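Local coordinates for protein Hpr(Ser) kinase (Coxiella burnetii, PDB 3TQF) that probably phosphorylates the phosphocarrier protein HPr with ATP as donor and removes the same phosphate again, at residues S30-A35 and R139-L144; V48-Q53 and S61-A66; G68-L71 and I77-V80; H96-L101 and R119-L124; P129-P134 and E146-N151. All coordinates share one frame; numbering follows the deposited sequence.

In the fold
Contact 1 joins helix 29-38, early in the chain, to the start of helix 141-165, the last helix, and contacts 2, 3 and 4 follow one another along the chain between its two segments. Contact 5 alternates with contact 1 in sequence and shares helix 141-165 with it, their centres about 13 Å apart. Contacts 2, 4 and 5 belong to the large mixed sheet; contacts 4 and 5, on neighbouring strands, have centres about 10 Å apart. The hairpin of contact 3 stands apart, its centre about 25 Å from that of contact 4, yet it packs on helix 29-38 beside the probable phosphate-binding loop. Contacts 1, 3 and 5 also lie partly at subunit interfaces.

Contact 1 (S30-A35 and R139-L144). With PO4 (phosphate ion), chain C.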
# COMPACT_ATOMS: atom_id res chain seq x y z
N SER A 30 11.01 -2.09 9.99
CA SER A 30 10.16 -3.11 10.60
C SER A 30 8.76 -3.13 9.97
O SER A 30 8.14 -4.18 9.84
CB SER A 30 10.04 -2.90 12.11
OG SER A 30 11.25 -3.25 12.77
N GLU A 31 8.29 -1.95 9.58
CA GLU A 31 7.03 -1.82 8.86
C GLU A 31 7.15 -2.45 7.48
O GLU A 31 6.19 -3.03 6.98
CB GLU A 31 6.63 -0.35 8.75
CG GLU A 31 6.16 0.28 10.07
CD GLU A 31 7.29 0.91 10.90
OE1 GLU A 31 8.40 0.33 10.99
OE2 GLU A 31 7.06 1.99 11.48
N LEU A 32 8.33 -2.35 6.87
CA LEU A 32 8.58 -3.00 5.58
C LEU A 32 8.56 -4.52 5.70
O LEU A 32 8.01 -5.20 4.83
CB LEU A 32 9.92 -2.54 5.00
CG LEU A 32 10.36 -3.16 3.67
CD1 LEU A 32 9.27 -3.05 2.62
CD2 LEU A 32 11.65 -2.51 3.19
N SER A 33 9.16 -5.05 6.77
CA SER A 33 9.14 -6.49 7.01
C SER A 33 7.70 -6.98 7.08
O SER A 33 7.33 -7.91 6.36
CB SER A 33 9.87 -6.85 8.30
OG SER A 33 11.28 -6.71 8.16
N LEU A 34 6.89 -6.34 7.92
CA LEU A 34 5.48 -6.70 8.06
C LEU A 34 4.78 -6.72 6.71
O LEU A 34 4.12 -7.70 6.36
CB LEU A 34 4.77 -5.73 9.01
CG LEU A 34 3.36 -6.13 9.48
CD1 LEU A 34 3.40 -7.42 10.28
CD2 LEU A 34 2.71 -5.02 10.30
N ALA A 35 4.92 -5.65 5.94
CA ALA A 35 4.29 -5.55 4.62
C ALA A 35 4.74 -6.67 3.69
O ALA A 35 3.92 -7.26 2.98
CB ALA A 35 4.57 -4.20 4.00
N ARG A 139 5.39 5.23 -2.04
CA ARG A 139 5.38 4.77 -3.43
C ARG A 139 5.25 3.25 -3.47
O ARG A 139 5.64 2.61 -4.45
CB ARG A 139 6.65 5.22 -4.16
CG ARG A 139 6.86 6.71 -4.15
CD ARG A 139 7.87 7.14 -5.20
NE ARG A 139 8.09 8.58 -5.16
CZ ARG A 139 8.92 9.24 -5.95
NH1 ARG A 139 9.63 8.61 -6.87
NH2 ARG A 139 9.05 10.56 -5.82
N ASN A 140 4.69 2.70 -2.39
CA ASN A 140 4.51 1.26 -2.24
C ASN A 140 5.86 0.56 -2.18
O ASN A 140 6.16 -0.32 -2.98
CB ASN A 140 3.62 0.69 -3.35
CG ASN A 140 2.78 -0.51 -2.89
OD1 ASN A 140 3.24 -1.37 -2.12
ND2 ASN A 140 1.53 -0.55 -3.35
N LEU A 141 6.66 0.95 -1.19
CA LEU A 141 7.99 0.38 -0.95
C LEU A 141 8.03 -1.15 -0.89
O LEU A 141 8.98 -1.75 -1.39
CB LEU A 141 8.60 0.98 0.32
CG LEU A 141 10.02 0.56 0.70
CD1 LEU A 141 11.02 0.92 -0.38
CD2 LEU A 141 10.41 1.20 2.02
N PRO A 142 7.02 -1.79 -0.28
CA PRO A 142 7.04 -3.26 -0.28
C PRO A 142 7.05 -3.84 -1.68
O PRO A 142 7.82 -4.77 -1.96
CB PRO A 142 5.74 -3.63 0.44
CG PRO A 142 5.45 -2.47 1.30
CD PRO A 142 5.91 -1.27 0.53
N LEU A 143 6.21 -3.30 -2.56
CA LEU A 143 6.16 -3.76 -3.94
C LEU A 143 7.48 -3.47 -4.65
O LEU A 143 7.93 -4.26 -5.46
CB LEU A 143 5.00 -3.10 -4.69
CG LEU A 143 4.83 -3.47 -6.17
CD1 LEU A 143 4.41 -4.91 -6.32
CD2 LEU A 143 3.82 -2.54 -6.82
N LEU A 144 8.08 -2.33 -4.33
CA LEU A 144 9.33 -1.94 -4.97
C LEU A 144 10.46 -2.87 -4.59
O LEU A 144 11.22 -3.33 -5.44
CB LEU A 144 9.68 -0.49 -4.61
CG LEU A 144 8.68 0.58 -5.07
CD1 LEU A 144 9.24 1.97 -4.82
CD2 LEU A 144 8.30 0.40 -6.52
P PO4 C . 12.36 1.26 11.72
O1 PO4 C . 13.07 1.53 10.42
O2 PO4 C . 13.18 1.79 12.87
O3 PO4 C . 11.00 1.93 11.68
O4 PO4 C . 12.16 -0.23 11.88
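Leu-32 and the pair Leu-141 and Pro-142 form the apolar part of a helix-to-helix contact. The isobutyl group of Leu-32 does most of the reaching. With CG anti to the backbone N (chi1 178°), its two methyls spread over the start of the second helix: CD1 comes to 3.7 Å from Pro-142 CA, while CD2 lies 4.1 Å from Leu-141 CD2. The two leucine side chains cross at about a right angle. One turn later, Ala-35 points its methyl at the pyrrolidine ring, CB lying 3.3 Å from Pro-142 CG, so that both Leu-32 and Ala-35 touch the proline ring.

Polar interactions lie apart from this seam. Ser-30, near the beginning of helix 29-38, gives its backbone N to O4 of the phosphate ion at 2.9 Å with a nearly straight N-H...O angle of 166°. Backbone amides of Asn-26, Gly-28 and Lys-29 also grip the ion, as in a Walker A P-loop. Glu-31 OE1 is a near neighbour, 3.1 Å from phosphate O3. At the other end of the contact, Asn-140 occupies the N-cap position of helix 141-165, and Arg-139 extends to Glu-31 of the second subunit in a salt bridge.

The division of labour is plain. Between residues 30-35 and 139-144 the contacts are apolar, whereas amides of the preceding loop and of the first residues of helix 29-38 take the anion. The ion probably came from the crystallisation liquor, but its place is consistent with a nucleotide phosphate site bordered by a subunit interface.

Contact 2 (V48-Q53 and S61-A66)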
# COMPACT_ATOMS: atom_id res chain seq x y z
N VAL A 48 18.66 -8.17 14.67
CA VAL A 48 19.98 -8.81 14.72
C VAL A 48 19.96 -10.23 14.17
O VAL A 48 18.98 -10.95 14.35
CB VAL A 48 20.53 -8.82 16.15
CG1 VAL A 48 21.80 -9.66 16.24
CG2 VAL A 48 20.81 -7.41 16.62
N ILE A 49 21.04 -10.62 13.50
CA ILE A 49 21.14 -11.92 12.83
C ILE A 49 22.43 -12.63 13.22
O ILE A 49 23.50 -12.02 13.19
CB ILE A 49 21.20 -11.75 11.30
CG1 ILE A 49 20.14 -10.78 10.80
CG2 ILE A 49 21.00 -13.08 10.60
CD1 ILE A 49 20.42 -10.30 9.41
N ASP A 50 22.33 -13.91 13.57
CA ASP A 50 23.52 -14.74 13.71
C ASP A 50 23.94 -15.22 12.33
O ASP A 50 23.10 -15.65 11.54
CB ASP A 50 23.26 -15.94 14.63
CG ASP A 50 22.96 -15.55 16.06
OD1 ASP A 50 22.87 -14.33 16.36
OD2 ASP A 50 22.81 -16.46 16.90
N LEU A 51 25.24 -15.14 12.05
CA LEU A 51 25.80 -15.56 10.77
C LEU A 51 26.80 -16.69 10.97
O LEU A 51 27.46 -16.77 12.00
CB LEU A 51 26.50 -14.39 10.08
CG LEU A 51 25.66 -13.17 9.67
CD1 LEU A 51 26.58 -12.10 9.10
CD2 LEU A 51 24.57 -13.52 8.67
N LYS A 52 26.92 -17.57 9.97
CA LYS A 52 27.92 -18.63 9.98
C LYS A 52 28.19 -19.17 8.58
O LYS A 52 27.38 -18.97 7.67
CB LYS A 52 27.48 -19.78 10.90
CG LYS A 52 26.20 -20.48 10.46
CD LYS A 52 25.83 -21.64 11.37
CE LYS A 52 24.45 -22.21 11.01
NZ LYS A 52 24.10 -23.41 11.83
N GLN A 53 29.32 -19.85 8.42
CA GLN A 53 29.67 -20.48 7.15
C GLN A 53 29.54 -22.00 7.23
O GLN A 53 30.18 -22.64 8.07
CB GLN A 53 31.09 -20.10 6.73
CG GLN A 53 31.15 -18.98 5.72
CD GLN A 53 32.56 -18.57 5.38
OE1 GLN A 53 33.46 -19.41 5.25
NE2 GLN A 53 32.78 -17.27 5.22
N SER A 61 20.82 -16.91 10.71
CA SER A 61 19.86 -17.51 11.62
C SER A 61 19.51 -16.56 12.76
O SER A 61 20.35 -15.77 13.19
CB SER A 61 20.41 -18.82 12.18
OG SER A 61 21.80 -18.69 12.43
N CYS A 62 18.27 -16.65 13.23
CA CYS A 62 17.77 -15.78 14.29
C CYS A 62 18.00 -16.49 15.62
O CYS A 62 17.76 -17.68 15.73
CB CYS A 62 16.27 -15.55 14.09
SG CYS A 62 15.51 -14.17 15.02
N PRO A 63 18.49 -15.76 16.63
CA PRO A 63 18.61 -16.38 17.95
C PRO A 63 17.24 -16.63 18.56
O PRO A 63 16.29 -15.90 18.26
CB PRO A 63 19.41 -15.36 18.77
CG PRO A 63 19.25 -14.06 18.07
CD PRO A 63 18.92 -14.34 16.63
N SER A 64 17.12 -17.66 19.39
CA SER A 64 15.85 -18.03 20.04
C SER A 64 15.25 -16.85 20.81
O SER A 64 15.83 -15.77 20.88
CB SER A 64 16.05 -19.20 21.01
OG SER A 64 16.82 -20.25 20.44
N VAL A 65 14.08 -17.07 21.40
CA VAL A 65 13.43 -16.09 22.26
C VAL A 65 12.86 -14.95 21.43
O VAL A 65 11.66 -14.68 21.48
CB VAL A 65 14.36 -15.54 23.37
CG1 VAL A 65 13.58 -14.67 24.35
CG2 VAL A 65 15.05 -16.68 24.12
N ALA A 66 13.73 -14.27 20.69
CA ALA A 66 13.32 -13.25 19.73
C ALA A 66 12.72 -13.84 18.45
O ALA A 66 12.06 -13.14 17.70
CB ALA A 66 14.50 -12.36 19.36
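Asp-50 and Ser-61 face each other as an antiparallel hydrogen-bonded pair, their CA atoms 5.0 Å apart, at the point where the second strand gives way to a loop. Both backbone bonds of the pair are made: Asp-50 N to Ser-61 O at 2.7 Å, and Ser-61 N to Asp-50 O, also 2.7 Å. The second is the straighter, with an N-H...O angle of 170° against 140° for the first, and its donor lies in the plane of the Asp-50 carbonyl.

The side chains of the pair share one face of the sheet. Ser-61 OG stands between its own backbone N and carbonyl carbon (chi1 38°), which brings it within 3.4 Å of Asp-50 O for a weak additional hydrogen bond; that carbonyl thus serves the amide and, loosely, the hydroxyl of one residue. Past the pair, the carboxylate of Asp-50 meets the ring of Pro-63 at a slant, with OD1 4.0 Å from Pro-63 CD. Ile-49 adds a touch from its branch methyl, CG2 lying 3.8 Å from Ser-61 O.

Beyond Ser-61 the loop no longer pairs with the strand, but the disulfide from Cys-62 to Cys-45 pins it to strand 42-45. On its other edge, strand 48-53 bonds to strand 5-8 through Leu-51 and Gln-5. The contact is therefore the open end of the antiparallel hairpin formed by strands 48-53 and 58-61, within the large mixed sheet of the HPr kinase C-terminal domain.

Contact 3 (G68-L71 and I77-V80); sequences GYIL and IIDV
Ile-70, Ile-78 and Val-80 make the apolar centre where the hairpin runs into helix 80-84. Ile-70 extends its CD1 to 3.9 Å from Val-80 CG2, and its branch methyl CG2 lies 4.3 Å from Ile-78 CD1. Helix 29-38 covers this face through Ser-33, Leu-34 and Ile-37.

On the other face, Ile-77 CG2, held anti to its own N, comes to 3.4 Å from CD1 of the Tyr-69 ring. The same ring also touches Asp-79, with CE1 3.7 Å from Asp-79 CB and the ring and carboxylate planes turned 46° apart. Leu-71 meets the side chain of Ile-77 at about a right angle.

Backbone bonds run between the faces. Ile-70 and Ile-78 exchange a pair: Ile-78 N to Ile-70 O at 2.8 Å, and the longer Ile-70 N to Ile-78 O at 3.2 Å. At the polar edge, Val-80 N reaches Gly-68 O at 3.0 Å.

Main-chain bonds thus set the register, and the face of Ile-70 and Ile-78 packs on helix 29-38, which follows a probable P-loop. Asp-79, at the N-cap of helix 80-84, marks the passage from strand to helix, its OD1 making a weak cap to Lys-82 N.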
# COMPACT_ATOMS: atom_id res chain seq x y z
N GLY A 68 10.55 -15.16 15.64
CA GLY A 68 9.13 -15.05 15.30
C GLY A 68 8.49 -13.72 15.65
O GLY A 68 7.34 -13.48 15.30
N TYR A 69 9.23 -12.85 16.34
CA TYR A 69 8.69 -11.58 16.81
C TYR A 69 9.26 -10.37 16.07
O TYR A 69 10.44 -10.35 15.71
CB TYR A 69 8.93 -11.43 18.31
CG TYR A 69 8.18 -12.44 19.14
CD1 TYR A 69 6.83 -12.28 19.43
CD2 TYR A 69 8.83 -13.57 19.65
CE1 TYR A 69 6.14 -13.21 20.19
CE2 TYR A 69 8.15 -14.50 20.41
CZ TYR A 69 6.81 -14.32 20.68
OH TYR A 69 6.13 -15.24 21.44
N ILE A 70 8.40 -9.37 15.85
CA ILE A 70 8.75 -8.11 15.21
C ILE A 70 8.25 -6.98 16.10
O ILE A 70 7.17 -7.08 16.66
CB ILE A 70 8.05 -7.96 13.83
CG1 ILE A 70 8.79 -8.76 12.77
CG2 ILE A 70 7.97 -6.51 13.39
CD1 ILE A 70 8.17 -8.61 11.37
N LEU A 71 9.04 -5.92 16.24
CA LEU A 71 8.61 -4.74 16.97
C LEU A 71 8.30 -3.62 15.98
O LEU A 71 9.11 -3.30 15.11
CB LEU A 71 9.70 -4.29 17.95
CG LEU A 71 9.43 -3.01 18.74
CD1 LEU A 71 8.26 -3.19 19.70
CD2 LEU A 71 10.68 -2.58 19.51
N ILE A 77 5.01 -5.50 20.13
CA ILE A 77 5.46 -6.80 19.65
C ILE A 77 4.40 -7.47 18.78
O ILE A 77 3.20 -7.34 19.04
CB ILE A 77 5.83 -7.72 20.84
CG1 ILE A 77 7.10 -7.20 21.53
CG2 ILE A 77 6.05 -9.16 20.38
CD1 ILE A 77 8.34 -7.26 20.64
N ILE A 78 4.85 -8.17 17.75
CA ILE A 78 3.97 -8.89 16.84
C ILE A 78 4.42 -10.34 16.74
O ILE A 78 5.48 -10.62 16.17
CB ILE A 78 3.99 -8.27 15.42
CG1 ILE A 78 3.58 -6.80 15.45
CG2 ILE A 78 3.07 -9.05 14.48
CD1 ILE A 78 3.75 -6.09 14.12
N ASP A 79 3.63 -11.25 17.30
CA ASP A 79 3.85 -12.69 17.13
C ASP A 79 3.46 -13.05 15.70
O ASP A 79 2.31 -13.37 15.44
CB ASP A 79 3.02 -13.48 18.15
CG ASP A 79 3.35 -14.97 18.18
OD1 ASP A 79 3.99 -15.47 17.24
OD2 ASP A 79 2.95 -15.64 19.16
N VAL A 80 4.43 -12.98 14.79
CA VAL A 80 4.16 -13.16 13.36
C VAL A 80 3.53 -14.52 13.02
O VAL A 80 2.59 -14.57 12.24
CB VAL A 80 5.43 -12.92 12.50
CG1 VAL A 80 5.21 -13.39 11.07
CG2 VAL A 80 5.82 -11.46 12.53

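Contact 4 (H96-L101 and R119-L124)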
# COMPACT_ATOMS: atom_id res chain seq x y z
N HIS A 96 21.65 -14.03 0.20
CA HIS A 96 21.86 -13.81 -1.24
C HIS A 96 22.07 -12.35 -1.60
O HIS A 96 22.85 -12.03 -2.51
CB HIS A 96 20.67 -14.36 -2.03
CG HIS A 96 20.56 -15.85 -2.00
ND1 HIS A 96 21.10 -16.65 -2.98
CD2 HIS A 96 19.98 -16.69 -1.10
CE1 HIS A 96 20.86 -17.92 -2.69
NE2 HIS A 96 20.18 -17.97 -1.56
N LEU A 97 21.37 -11.45 -0.91
CA LEU A 97 21.36 -10.05 -1.27
C LEU A 97 21.31 -9.19 -0.02
O LEU A 97 20.74 -9.58 0.99
CB LEU A 97 20.15 -9.75 -2.15
CG LEU A 97 19.88 -8.32 -2.62
CD1 LEU A 97 20.91 -7.88 -3.64
CD2 LEU A 97 18.47 -8.23 -3.19
N SER A 98 21.91 -8.01 -0.11
CA SER A 98 21.88 -7.02 0.95
C SER A 98 21.36 -5.71 0.38
O SER A 98 21.99 -5.13 -0.49
CB SER A 98 23.29 -6.83 1.50
OG SER A 98 23.40 -5.63 2.25
N ILE A 99 20.20 -5.27 0.84
CA ILE A 99 19.64 -3.99 0.40
C ILE A 99 19.83 -2.95 1.49
O ILE A 99 19.50 -3.18 2.65
CB ILE A 99 18.15 -4.09 0.04
CG1 ILE A 99 17.93 -5.08 -1.10
CG2 ILE A 99 17.60 -2.73 -0.34
CD1 ILE A 99 16.48 -5.38 -1.37
N SER A 100 20.36 -1.80 1.10
CA SER A 100 20.62 -0.69 2.01
C SER A 100 19.71 0.47 1.63
O SER A 100 19.91 1.09 0.59
CB SER A 100 22.09 -0.28 1.92
OG SER A 100 22.40 0.70 2.88
N LEU A 101 18.70 0.73 2.46
CA LEU A 101 17.72 1.79 2.20
C LEU A 101 18.33 3.13 2.52
O LEU A 101 18.73 3.38 3.65
CB LEU A 101 16.47 1.59 3.06
CG LEU A 101 15.68 0.29 2.87
CD1 LEU A 101 14.58 0.21 3.90
CD2 LEU A 101 15.11 0.19 1.46
N ARG A 119 26.58 -2.53 -5.38
CA ARG A 119 27.88 -2.56 -4.72
C ARG A 119 28.09 -3.98 -4.20
O ARG A 119 27.29 -4.86 -4.48
CB ARG A 119 27.93 -1.56 -3.57
CG ARG A 119 27.86 -0.09 -4.00
CD ARG A 119 28.70 0.78 -3.07
NE ARG A 119 28.42 2.21 -3.17
CZ ARG A 119 28.75 3.00 -4.19
NH1 ARG A 119 29.36 2.50 -5.27
NH2 ARG A 119 28.45 4.29 -4.16
N THR A 120 29.18 -4.20 -3.46
CA THR A 120 29.44 -5.48 -2.81
C THR A 120 29.70 -5.28 -1.31
O THR A 120 30.37 -4.34 -0.92
CB THR A 120 30.66 -6.19 -3.43
OG1 THR A 120 30.45 -6.37 -4.83
CG2 THR A 120 30.89 -7.55 -2.79
N GLU A 121 29.15 -6.18 -0.50
CA GLU A 121 29.41 -6.24 0.94
C GLU A 121 30.23 -7.47 1.25
O GLU A 121 29.91 -8.56 0.77
CB GLU A 121 28.09 -6.33 1.71
CG GLU A 121 27.40 -5.00 1.92
CD GLU A 121 27.28 -4.62 3.37
OE1 GLU A 121 28.33 -4.44 4.03
OE2 GLU A 121 26.13 -4.48 3.85
N ILE A 122 31.27 -7.31 2.06
CA ILE A 122 32.04 -8.44 2.55
C ILE A 122 31.45 -8.88 3.88
O ILE A 122 31.59 -8.20 4.90
CB ILE A 122 33.54 -8.09 2.75
CG1 ILE A 122 34.09 -7.32 1.54
CG2 ILE A 122 34.34 -9.35 2.98
CD1 ILE A 122 33.76 -7.94 0.20
N ILE A 123 30.76 -10.02 3.87
CA ILE A 123 30.18 -10.59 5.08
C ILE A 123 30.91 -11.90 5.40
O ILE A 123 30.76 -12.90 4.70
CB ILE A 123 28.67 -10.85 4.91
CG1 ILE A 123 27.98 -9.62 4.33
CG2 ILE A 123 28.05 -11.24 6.24
CD1 ILE A 123 26.47 -9.71 4.27
N LEU A 124 31.72 -11.87 6.45
CA LEU A 124 32.60 -12.99 6.79
C LEU A 124 33.40 -13.47 5.59
O LEU A 124 33.50 -14.66 5.33
CB LEU A 124 31.80 -14.15 7.40
CG LEU A 124 31.04 -13.81 8.69
CD1 LEU A 124 30.26 -15.03 9.19
CD2 LEU A 124 31.99 -13.30 9.75
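Glu-121 OE2 draws two weak partners: the hydroxyl of Ser-98, which donates to it with OG at 3.4 Å, and the ammonium group of Lys-130, a long ion pair. The serine and the glutamate belong to strands that are not neighbours. Strand 126-134 runs between them, parallel to strand 92-102 and antiparallel to strand 117-123, and it bonds to both: Ser-98 pairs through its backbone with Pro-129 and Ile-131, and Arg-119 N with Lys-130 O.

Bridging that gap is left to the side chains. The CA atoms of Ser-98 and Glu-121 are 7.6 Å apart, and both residues direct their CB toward the other strand. Ser-98 sends OG away from its own N (chi1 163°), while the glutamate chain bends at chi2 (-117°), bringing its carboxylate round to the hydroxyl. The approach is made by the carboxylate end; the nearest methylene carbon, CG, is 4.1 Å from Ser-98 OG. A separation under twice the usual spacing of paired strands is consistent with a sheet that curls toward this side.

Two residues along, Ile-123 packs on Leu-20 and Leu-51, so apolar material adjoins the polar cluster. Behind Ser-98, on the other face of its strand, Ile-99 lies against helix 141-165 at Leu-148 and Val-149. With a hydroxyl and a lysine nearby, the charged carboxylate is probably somewhat favoured, but both links are loose; backbone pairing through strand 126-134 holds the strands.

Contact 5 (P129-P134 and E146-N151)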
# COMPACT_ATOMS: atom_id res chain seq x y z
N PRO A 129 26.17 -9.34 -3.00
CA PRO A 129 25.74 -8.17 -3.77
C PRO A 129 24.92 -7.22 -2.91
O PRO A 129 24.14 -7.67 -2.07
CB PRO A 129 24.87 -8.77 -4.88
CG PRO A 129 25.29 -10.18 -5.00
CD PRO A 129 25.82 -10.61 -3.67
N LYS A 130 25.11 -5.92 -3.12
CA LYS A 130 24.48 -4.90 -2.29
C LYS A 130 23.87 -3.83 -3.18
O LYS A 130 24.52 -3.32 -4.08
CB LYS A 130 25.53 -4.26 -1.38
CG LYS A 130 24.97 -3.39 -0.28
CD LYS A 130 26.02 -2.41 0.22
CE LYS A 130 25.73 -1.91 1.62
NZ LYS A 130 26.98 -1.51 2.34
N ILE A 131 22.61 -3.49 -2.92
CA ILE A 131 21.92 -2.45 -3.66
C ILE A 131 21.67 -1.27 -2.74
O ILE A 131 21.26 -1.45 -1.61
CB ILE A 131 20.58 -2.95 -4.23
CG1 ILE A 131 20.81 -4.14 -5.17
CG2 ILE A 131 19.86 -1.82 -4.97
CD1 ILE A 131 19.54 -4.68 -5.79
N LEU A 132 21.95 -0.07 -3.22
CA LEU A 132 21.56 1.15 -2.54
C LEU A 132 20.22 1.58 -3.10
O LEU A 132 20.13 1.94 -4.27
CB LEU A 132 22.60 2.26 -2.75
CG LEU A 132 24.05 2.00 -2.31
CD1 LEU A 132 24.85 3.28 -2.42
CD2 LEU A 132 24.14 1.47 -0.89
N PHE A 133 19.17 1.53 -2.29
CA PHE A 133 17.83 1.86 -2.76
C PHE A 133 17.29 3.14 -2.15
O PHE A 133 17.22 3.26 -0.93
CB PHE A 133 16.85 0.72 -2.47
CG PHE A 133 15.56 0.85 -3.21
CD1 PHE A 133 14.44 1.38 -2.60
CD2 PHE A 133 15.47 0.49 -4.54
CE1 PHE A 133 13.26 1.53 -3.28
CE2 PHE A 133 14.28 0.63 -5.24
CZ PHE A 133 13.18 1.15 -4.60
N PRO A 134 16.90 4.11 -3.00
CA PRO A 134 16.35 5.38 -2.51
C PRO A 134 14.95 5.21 -1.94
O PRO A 134 14.10 4.61 -2.59
CB PRO A 134 16.31 6.24 -3.76
CG PRO A 134 16.14 5.29 -4.86
CD PRO A 134 16.88 4.05 -4.47
N GLU A 146 10.11 -5.94 -3.33
CA GLU A 146 9.80 -7.26 -3.90
C GLU A 146 10.23 -7.34 -5.36
O GLU A 146 10.78 -8.34 -5.79
CB GLU A 146 8.31 -7.56 -3.78
CG GLU A 146 7.87 -8.84 -4.50
CD GLU A 146 6.38 -9.04 -4.46
OE1 GLU A 146 5.86 -9.51 -3.43
OE2 GLU A 146 5.71 -8.72 -5.46
N THR A 147 9.96 -6.28 -6.10
CA THR A 147 10.31 -6.21 -7.52
C THR A 147 11.83 -6.15 -7.71
O THR A 147 12.37 -6.78 -8.61
CB THR A 147 9.65 -5.00 -8.20
OG1 THR A 147 8.24 -5.03 -7.95
CG2 THR A 147 9.89 -5.02 -9.69
N LEU A 148 12.50 -5.39 -6.85
CA LEU A 148 13.96 -5.30 -6.86
C LEU A 148 14.61 -6.66 -6.65
O LEU A 148 15.61 -6.98 -7.28
CB LEU A 148 14.44 -4.35 -5.76
CG LEU A 148 15.92 -4.00 -5.75
CD1 LEU A 148 16.25 -3.02 -6.86
CD2 LEU A 148 16.30 -3.43 -4.40
N VAL A 149 14.03 -7.45 -5.74
CA VAL A 149 14.59 -8.75 -5.38
C VAL A 149 14.35 -9.77 -6.47
O VAL A 149 15.23 -10.57 -6.78
CB VAL A 149 14.00 -9.27 -4.04
CG1 VAL A 149 14.45 -10.70 -3.76
CG2 VAL A 149 14.40 -8.35 -2.89
N ARG A 150 13.16 -9.76 -7.06
CA ARG A 150 12.83 -10.67 -8.16
C ARG A 150 13.68 -10.40 -9.39
O ARG A 150 14.10 -11.32 -10.08
CB ARG A 150 11.34 -10.57 -8.52
CG ARG A 150 10.41 -11.05 -7.40
CD ARG A 150 8.97 -10.74 -7.71
NE ARG A 150 8.49 -11.52 -8.84
CZ ARG A 150 7.49 -11.18 -9.64
NH1 ARG A 150 6.83 -10.03 -9.47
NH2 ARG A 150 7.15 -11.98 -10.64
N ASN A 151 13.94 -9.12 -9.65
CA ASN A 151 14.85 -8.72 -10.72
C ASN A 151 16.26 -9.20 -10.46
O ASN A 151 16.96 -9.62 -11.38
CB ASN A 151 14.87 -7.19 -10.91
CG ASN A 151 13.99 -6.73 -12.05
OD1 ASN A 151 13.06 -7.42 -12.45
ND2 ASN A 151 14.28 -5.55 -12.57
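Ile-131 and Leu-148 reach toward each other tip to tip, one from the strand and one from the helix. The end methyl of the isoleucine, CD1, settles at the fork of the leucine, 3.7 Å from Leu-148 CG and within 3.8 Å of Leu-148 CD1, so it touches the branch point as well as the methyls. The branch methyl of Ile-131 helps from the side, CG2 lying 3.9 Å from Leu-148 CD2.

Phe-133, two residues further along the strand and on the same face of it, takes a different attitude. The phenylalanine and leucine side chains run antiparallel past one another, and ring atom CD2 meets Leu-148 CD2 at 4.0 Å, obliquely. The ring leaves the strand with CG anti to the backbone N (chi1 -166°), and Pro-134 CD lies 3.7 Å above one of its faces, toward the rim. Leu-148 therefore bears on both strand residues, while Leu-141 and Leu-144 of the same helix touch Phe-133.

Helix 141-165 here packs against one face of the large sheet: Leu-148 also touches Ile-99 of strand 92-102, which pairs in parallel with strand 126-134. At the outer end, Gly-74 of the second subunit packs on Phe-133 and Leu-148, placing this core beside a subunit interface.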